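Local atomic coordinates of putative fructosamine-3-kinase (PDB entry 3F7W), a protein that probably acts as a kinase of the fructosamine-3-kinase family, whose members phosphorylate the sugar-derived ketoamines of glycated amines and proteins. Residues A6-E11 with V44-D49; R95-E100 with V200-D205; E103-Q108 with D235-A240. All blocks are in the same frame, centred on the assembly; numbering follows the deposited sequence. Where two conformers were deposited one is given.

Interaction 1. Residues A6-E11 with V44-D49; sequences AARVTE and VKALPD. With EDO (1,2-ethanediol), chain G.
R8 reaches from the helix to the chain leaving the strand, and its guanidinium holds the carbonyl of L47 with both end nitrogens. R8 NH1 to L47 O measures 3.2 Å and R8 NH2 to L47 O 3.1 Å; the oxygen lies in the guanidinium plane, with NH1 almost in line with the C=O bond. The arginine is bent at chi3 (62°), which turns NE out of an extended path, and NH2 also bonds T86 OG1. The ionic element is a salt bridge of R8 NH1 with D49 OD1 at 3.3 Å, the two planes nearly perpendicular; it belongs to one of two deposited conformers of D49, whose OD2 bonds S4. An alanine at R8 would probably leave L47 O without this two-pronged donor and, in this conformer, D49 without its cationic mate. The apolar element lies one residue on, where V9 CG2 meets V44 CG2 at 3.9 Å; branched side chains suit packing of a helix against a sheet. K45, pointing to the other side of the strand, forms salt bridges with E61 and D211, and its NZ bonds a 1,2-ethanediol, probably from the crystallisation liquor. A strand lysine paired with a helix glutamate, here E61 of helix 57-68, is characteristic of the kinase-like N-terminal lobe.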
# COMPACT_ATOMS: atom_id res chain seq x y z
N ALA A 6 3.57 -2.96 -26.50
CA ALA A 6 2.95 -1.94 -27.35
C ALA A 6 1.58 -2.37 -27.86
O ALA A 6 0.61 -1.61 -27.79
CB ALA A 6 3.87 -1.54 -28.51
N ALA A 7 1.48 -3.61 -28.34
CA ALA A 7 0.22 -4.12 -28.85
C ALA A 7 -0.84 -4.18 -27.76
O ALA A 7 -1.98 -3.81 -27.98
CB ALA A 7 0.43 -5.53 -29.45
N ARG A 8 -0.46 -4.70 -26.59
CA ARG A 8 -1.39 -4.88 -25.47
C ARG A 8 -1.93 -3.52 -24.99
O ARG A 8 -3.14 -3.35 -24.77
CB ARG A 8 -0.71 -5.69 -24.37
CG ARG A 8 -0.43 -7.15 -24.82
CD ARG A 8 0.73 -7.82 -24.09
NE ARG A 8 0.49 -7.91 -22.65
CZ ARG A 8 1.37 -8.41 -21.78
NH1 ARG A 8 2.54 -8.90 -22.20
NH2 ARG A 8 1.06 -8.45 -20.50
N VAL A 9 -1.04 -2.53 -24.91
CA VAL A 9 -1.44 -1.16 -24.51
C VAL A 9 -2.41 -0.55 -25.50
O VAL A 9 -3.47 -0.02 -25.13
CB VAL A 9 -0.20 -0.26 -24.27
CG1 VAL A 9 -0.59 1.20 -24.06
CG2 VAL A 9 0.57 -0.77 -23.07
N THR A 10 -2.11 -0.64 -26.79
CA THR A 10 -3.03 -0.13 -27.77
C THR A 10 -4.42 -0.78 -27.69
O THR A 10 -5.44 -0.09 -27.78
CB THR A 10 -2.45 -0.26 -29.19
OG1 THR A 10 -1.26 0.54 -29.24
CG2 THR A 10 -3.47 0.19 -30.27
N GLU A 11 -4.45 -2.09 -27.51
CA GLU A 11 -5.71 -2.81 -27.37
C GLU A 11 -6.48 -2.31 -26.15
O GLU A 11 -7.70 -2.11 -26.21
CB GLU A 11 -5.46 -4.31 -27.22
CG GLU A 11 -6.72 -5.18 -27.18
CD GLU A 11 -7.47 -5.21 -28.50
OE1 GLU A 11 -6.82 -5.35 -29.56
OE2 GLU A 11 -8.71 -5.10 -28.48
N VAL A 44 3.61 1.22 -17.33
CA VAL A 44 2.95 -0.04 -17.67
C VAL A 44 3.66 -1.19 -16.93
O VAL A 44 4.90 -1.30 -16.97
CB VAL A 44 2.96 -0.27 -19.19
CG1 VAL A 44 2.34 -1.61 -19.58
CG2 VAL A 44 2.25 0.94 -19.95
N LYS A 45 2.86 -1.98 -16.21
CA LYS A 45 3.29 -3.25 -15.63
C LYS A 45 2.75 -4.35 -16.53
O LYS A 45 1.60 -4.27 -17.02
CB LYS A 45 2.74 -3.48 -14.24
CG LYS A 45 3.11 -2.48 -13.22
CD LYS A 45 2.43 -2.75 -11.90
CE LYS A 45 2.81 -1.68 -10.88
NZ LYS A 45 2.34 -2.08 -9.52
N ALA A 46 3.55 -5.37 -16.75
CA ALA A 46 3.13 -6.46 -17.62
C ALA A 46 3.77 -7.77 -17.19
O ALA A 46 4.98 -7.84 -16.99
CB ALA A 46 3.48 -6.17 -19.08
N LEU A 47 2.95 -8.80 -17.08
CA LEU A 47 3.44 -10.15 -16.97
C LEU A 47 3.93 -10.60 -18.35
O LEU A 47 3.42 -10.13 -19.36
CB LEU A 47 2.31 -11.07 -16.54
CG LEU A 47 1.91 -10.89 -15.09
CD1 LEU A 47 0.51 -11.47 -14.86
CD2 LEU A 47 2.96 -11.58 -14.28
N PRO A 48 4.93 -11.47 -18.40
CA PRO A 48 5.36 -11.93 -19.73
C PRO A 48 4.21 -12.67 -20.42
O PRO A 48 3.38 -13.29 -19.76
CB PRO A 48 6.53 -12.87 -19.43
CG PRO A 48 6.92 -12.63 -18.03
CD PRO A 48 5.71 -12.08 -17.31
N ASP A 49 4.32 -12.69 -21.74
CA ASP A 49 3.49 -13.50 -22.57
C ASP A 49 3.60 -14.96 -22.16
O ASP A 49 4.69 -15.52 -22.00
CB ASP A 49 3.88 -13.31 -24.04
CG ASP A 49 3.68 -11.87 -24.50
OD1 ASP A 49 4.39 -10.98 -23.97
OD2 ASP A 49 2.81 -11.62 -25.37
C1 EDO G . 1.41 -5.86 -10.03
O1 EDO G . 2.14 -5.08 -9.07
C2 EDO G . 0.13 -6.28 -9.39
O2 EDO G . -0.60 -5.09 -9.24

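Interaction 2. Residues R95-E100 with V200-D205; sequences RPPTPE and VLWQDD
W202 lays its indole beneath P97, whose CB stands 3.6 Å above the ring plane, over its centre, in a CH-pi contact. The compact, rigid proline ring suits a broad aromatic face, and the two side chains cross at about a right angle. V200 CG1 takes the opposite face, nearer the rim, so the indole is sandwiched. The carbonyl of W202 is shared as well: R95 N donates to W202 O at 2.9 Å, while Q203 NE2 reaches the same oxygen at 2.8 Å from the other side of the carbonyl plane.

R95 then folds its side chain back along the strand end. Its chain bends at chi2 and again at chi3 (-67°), the latter turning NE toward D204, and R95 NE lies 2.9 Å from D204 OD1 in a salt bridge. NE approaches on the syn side of the carboxylate, somewhat out of its plane, and NH2 adds a weak bond to the same oxygen. A long, flexible, charged side chain suits this exposed position, from which it can reach the carboxylate of D204.

Two waters fill in the polar bridging between the segments. One donates to P96 O and to Q203 O and accepts from T98 OG1; a second donates to T98 OG1 and D204 O. T98, at the N-cap of helix 99-114, also takes A101 N on its OG1. The linker from the N-terminal lobe is thus seated on the hairpin 200-209, as in kinase-like folds.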
# COMPACT_ATOMS: atom_id res chain seq x y z
N ARG A 95 10.15 14.41 -8.73
CA ARG A 95 10.81 15.65 -8.40
C ARG A 95 11.39 15.47 -7.01
O ARG A 95 10.92 14.61 -6.26
CB ARG A 95 9.80 16.79 -8.36
CG ARG A 95 9.10 17.06 -9.68
CD ARG A 95 10.04 17.70 -10.71
NE ARG A 95 10.42 19.05 -10.29
CZ ARG A 95 11.66 19.53 -10.18
NH1 ARG A 95 12.74 18.82 -10.52
NH2 ARG A 95 11.82 20.78 -9.75
N PRO A 96 12.43 16.24 -6.67
CA PRO A 96 12.94 16.18 -5.31
C PRO A 96 11.86 16.60 -4.30
O PRO A 96 11.02 17.43 -4.62
CB PRO A 96 14.10 17.19 -5.32
CG PRO A 96 14.51 17.27 -6.75
CD PRO A 96 13.23 17.15 -7.51
N PRO A 97 11.89 15.99 -3.10
CA PRO A 97 10.95 16.38 -2.05
C PRO A 97 11.18 17.80 -1.60
O PRO A 97 12.33 18.25 -1.57
CB PRO A 97 11.25 15.40 -0.89
CG PRO A 97 12.18 14.37 -1.43
CD PRO A 97 12.81 14.91 -2.68
N THR A 98 10.11 18.50 -1.29
CA THR A 98 10.16 19.86 -0.76
C THR A 98 9.16 19.98 0.38
O THR A 98 8.16 19.26 0.41
CB THR A 98 9.81 20.90 -1.83
OG1 THR A 98 8.52 20.62 -2.38
CG2 THR A 98 10.86 20.92 -2.96
N PRO A 99 9.41 20.89 1.33
CA PRO A 99 8.46 21.09 2.42
C PRO A 99 7.07 21.58 1.94
O PRO A 99 6.06 21.20 2.50
CB PRO A 99 9.16 22.13 3.33
CG PRO A 99 10.19 22.78 2.47
CD PRO A 99 10.59 21.79 1.43
N GLU A 100 7.03 22.35 0.86
CA GLU A 100 5.78 22.81 0.27
C GLU A 100 4.93 21.65 -0.26
O GLU A 100 3.71 21.60 -0.05
CB GLU A 100 6.07 23.78 -0.88
CG GLU A 100 6.76 25.10 -0.48
CD GLU A 100 8.27 25.01 -0.16
OE1 GLU A 100 9.02 24.13 -0.66
OE2 GLU A 100 8.72 25.90 0.60
N VAL A 200 5.88 6.62 -2.66
CA VAL A 200 5.58 8.06 -2.71
C VAL A 200 6.52 8.71 -3.72
O VAL A 200 7.75 8.72 -3.55
CB VAL A 200 5.70 8.71 -1.30
CG1 VAL A 200 5.37 10.21 -1.33
CG2 VAL A 200 4.80 7.94 -0.32
N LEU A 201 5.93 9.20 -4.80
CA LEU A 201 6.65 9.89 -5.85
C LEU A 201 6.38 11.38 -5.74
O LEU A 201 5.26 11.85 -5.98
CB LEU A 201 6.23 9.39 -7.23
CG LEU A 201 6.39 7.89 -7.48
CD1 LEU A 201 6.15 7.60 -8.94
CD2 LEU A 201 7.75 7.40 -7.04
N TRP A 202 7.40 12.11 -5.34
CA TRP A 202 7.27 13.53 -5.09
C TRP A 202 7.07 14.33 -6.39
O TRP A 202 7.63 14.00 -7.46
CB TRP A 202 8.45 14.03 -4.27
CG TRP A 202 8.47 13.47 -2.91
CD1 TRP A 202 9.00 12.28 -2.51
CD2 TRP A 202 7.93 14.08 -1.74
NE1 TRP A 202 8.83 12.11 -1.16
CE2 TRP A 202 8.17 13.20 -0.66
CE3 TRP A 202 7.27 15.28 -1.49
CZ2 TRP A 202 7.77 13.49 0.64
CZ3 TRP A 202 6.86 15.57 -0.19
CH2 TRP A 202 7.13 14.67 0.86
N GLN A 203 6.24 15.36 -6.26
CA GLN A 203 5.92 16.31 -7.31
C GLN A 203 6.16 17.71 -6.74
O GLN A 203 6.46 17.85 -5.56
CB GLN A 203 4.45 16.15 -7.69
CG GLN A 203 4.12 14.75 -8.26
CD GLN A 203 4.69 14.55 -9.63
OE1 GLN A 203 3.98 14.70 -10.62
NE2 GLN A 203 5.98 14.20 -9.72
N ASP A 204 6.06 18.73 -7.58
CA ASP A 204 6.21 20.11 -7.11
C ASP A 204 5.09 20.53 -6.18
O ASP A 204 5.30 21.37 -5.30
CB ASP A 204 6.24 21.07 -8.31
CG ASP A 204 7.47 20.88 -9.19
OD1 ASP A 204 8.57 20.61 -8.66
OD2 ASP A 204 7.30 21.00 -10.43
N ASP A 205 3.92 19.94 -6.36
CA ASP A 205 2.70 20.42 -5.71
C ASP A 205 2.06 19.38 -4.79
O ASP A 205 0.89 19.47 -4.47
CB ASP A 205 1.69 20.88 -6.78
CG ASP A 205 1.28 19.75 -7.72
OD1 ASP A 205 1.95 18.68 -7.75
OD2 ASP A 205 0.28 19.94 -8.46
O HOH W 1 8.59 18.28 -4.00
O HOH W 2 7.73 22.21 -4.58

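Interaction 3. Residues E103-Q108 with D235-A240; sequences ERFGHQ and DRVRDA
G106 and V237 mark the crossing of two helices in the predominantly helical C-terminal lobe of this kinase-like fold, a close helix-helix packing made possible by small residues. The axes of the two segments approach to 7.0 Å at a crossing angle of -45°, and the CA atoms of G106 and V237 are 4.3 Å apart. Glycine suits the point of closest approach because a CB on G106 would lie only 2.4 Å from V237 O, and it would also run into A240 CB. In its absence G106 CA comes to 3.4 Å from V237 O, a CA-H...O contact.

On one flank V237 has CG1 anti to its backbone N (chi1 173°), which brings that methyl over G106 CA and toward the ring of F105. F105 CD2 and V237 CG1 are 4.0 Å apart, the side chains crossing at a slant, and V237 CG2 touches the same ring carbon. A branched valine thus fills the angle between the glycine and the phenylalanine, while the F105 side chain also packs on A207 and V209 of the neighbouring hairpin.

On the other flank H107 has CG anti to its carbonyl carbon (chi1 -68°), and its imidazole comes edge-on to the second helix. H107 CD2 lies 3.4 Å from A240 O, near the ring plane, and NE2 is bonded to E243, which fixes the turn of the ring. At the exposed N-terminal end E103 and R236 carry opposite charges, but E103 OE2 and R236 NE stay 4.3 Å apart, too far for a salt bridge. Alanine suits position 240 because its lone methyl fits against the backbone of the other helix: A240 CB rests 3.2 Å from E103 O.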
# COMPACT_ATOMS: atom_id res chain seq x y z
N GLU A 103 3.51 19.53 2.78
CA GLU A 103 2.26 20.06 3.35
C GLU A 103 1.07 19.73 2.46
O GLU A 103 0.00 19.30 2.93
CB GLU A 103 2.36 21.56 3.53
CG GLU A 103 3.46 21.99 4.48
CD GLU A 103 3.59 23.50 4.55
OE1 GLU A 103 2.56 24.18 4.31
OE2 GLU A 103 4.71 24.00 4.83
N ARG A 104 1.26 19.86 1.15
CA ARG A 104 0.17 19.61 0.23
C ARG A 104 -0.18 18.11 0.22
O ARG A 104 -1.36 17.74 0.22
CB ARG A 104 0.54 20.11 -1.16
CG ARG A 104 0.65 21.66 -1.22
CD ARG A 104 0.95 22.13 -2.62
NE ARG A 104 -0.25 21.91 -3.43
CZ ARG A 104 -1.27 22.76 -3.53
NH1 ARG A 104 -1.24 23.94 -2.89
NH2 ARG A 104 -2.32 22.43 -4.27
N PHE A 105 0.83 17.26 0.33
CA PHE A 105 0.63 15.81 0.35
C PHE A 105 -0.15 15.37 1.59
O PHE A 105 -0.99 14.50 1.52
CB PHE A 105 1.97 15.11 0.24
CG PHE A 105 1.88 13.61 0.21
CD1 PHE A 105 0.96 12.96 -0.61
CD2 PHE A 105 2.69 12.84 1.05
CE1 PHE A 105 0.90 11.56 -0.64
CE2 PHE A 105 2.62 11.48 1.02
CZ PHE A 105 1.71 10.83 0.18
N GLY A 106 0.12 16.02 2.73
CA GLY A 106 -0.65 15.78 3.95
C GLY A 106 -2.15 15.97 3.73
O GLY A 106 -2.96 15.14 4.12
N HIS A 107 -2.51 17.06 3.09
CA HIS A 107 -3.91 17.32 2.75
C HIS A 107 -4.49 16.28 1.79
O HIS A 107 -5.64 15.85 1.93
CB HIS A 107 -4.05 18.71 2.14
CG HIS A 107 -3.79 19.84 3.10
ND1 HIS A 107 -3.57 21.13 2.67
CD2 HIS A 107 -3.75 19.88 4.46
CE1 HIS A 107 -3.40 21.92 3.73
NE2 HIS A 107 -3.50 21.18 4.82
N GLN A 108 -3.72 15.91 0.77
CA GLN A 108 -4.11 14.91 -0.20
C GLN A 108 -4.45 13.59 0.47
O GLN A 108 -5.46 12.96 0.14
CB GLN A 108 -3.01 14.67 -1.24
CG GLN A 108 -2.69 15.81 -2.20
CD GLN A 108 -1.58 15.45 -3.15
OE1 GLN A 108 -0.38 15.46 -2.78
NE2 GLN A 108 -1.97 15.01 -4.37
N ASP A 235 7.23 14.94 9.35
CA ASP A 235 6.46 15.73 10.30
C ASP A 235 5.60 16.80 9.63
O ASP A 235 4.48 17.06 10.09
CB ASP A 235 7.39 16.38 11.33
CG ASP A 235 7.94 15.39 12.32
OD1 ASP A 235 7.29 14.36 12.54
OD2 ASP A 235 9.03 15.65 12.88
N ARG A 236 6.09 17.40 8.55
CA ARG A 236 5.26 18.35 7.80
C ARG A 236 4.05 17.69 7.15
O ARG A 236 2.98 18.29 7.12
CB ARG A 236 6.04 19.06 6.71
CG ARG A 236 6.93 20.17 7.23
CD ARG A 236 7.50 20.98 6.08
NE ARG A 236 8.19 22.19 6.53
CZ ARG A 236 9.42 22.22 7.06
NH1 ARG A 236 10.12 21.11 7.25
NH2 ARG A 236 9.95 23.39 7.41
N VAL A 237 4.22 16.47 6.65
CA VAL A 237 3.10 15.73 6.06
C VAL A 237 2.09 15.45 7.16
O VAL A 237 0.92 15.72 6.98
CB VAL A 237 3.54 14.40 5.40
CG1 VAL A 237 2.29 13.55 4.95
CG2 VAL A 237 4.53 14.68 4.22
N ARG A 238 2.55 14.91 8.29
CA ARG A 238 1.64 14.56 9.40
C ARG A 238 0.97 15.78 10.01
O ARG A 238 -0.20 15.72 10.34
CB ARG A 238 2.37 13.77 10.50
CG ARG A 238 2.69 12.35 10.08
CD ARG A 238 3.07 11.46 11.26
NE ARG A 238 4.29 11.94 11.91
CZ ARG A 238 5.17 11.16 12.54
NH1 ARG A 238 5.01 9.85 12.64
NH2 ARG A 238 6.22 11.72 13.09
N ASP A 239 1.71 16.87 10.18
CA ASP A 239 1.13 18.11 10.69
C ASP A 239 0.02 18.65 9.79
O ASP A 239 -1.05 19.03 10.27
CB ASP A 239 2.21 19.20 10.86
CG ASP A 239 3.14 18.95 12.03
OD1 ASP A 239 2.90 18.02 12.82
OD2 ASP A 239 4.14 19.68 12.14
N ALA A 240 0.28 18.70 8.48
CA ALA A 240 -0.73 19.14 7.50
C ALA A 240 -1.92 18.17 7.49
O ALA A 240 -3.07 18.60 7.54
CB ALA A 240 -0.11 19.29 6.12

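From the N terminus, interaction 1 comes first: helix 3-13 folds onto strand 41-46, closing a loop that is mostly strand and belongs to the N-terminal lobe. It is finished before the others begin and touches neither. Interactions 2 and 3 open a few residues apart, on the linker and then on helix 99-114, and close in the same order on the hairpin 200-209 and helix 234-244, so their long loops cross. They also touch directly: R104 NE lies 2.9 Å from D205 O, W202 packs against V237, and F105 against V200. Together they bind hairpin, helix 99-114 and helix 234-244 into one unit beside the connection between the lobes.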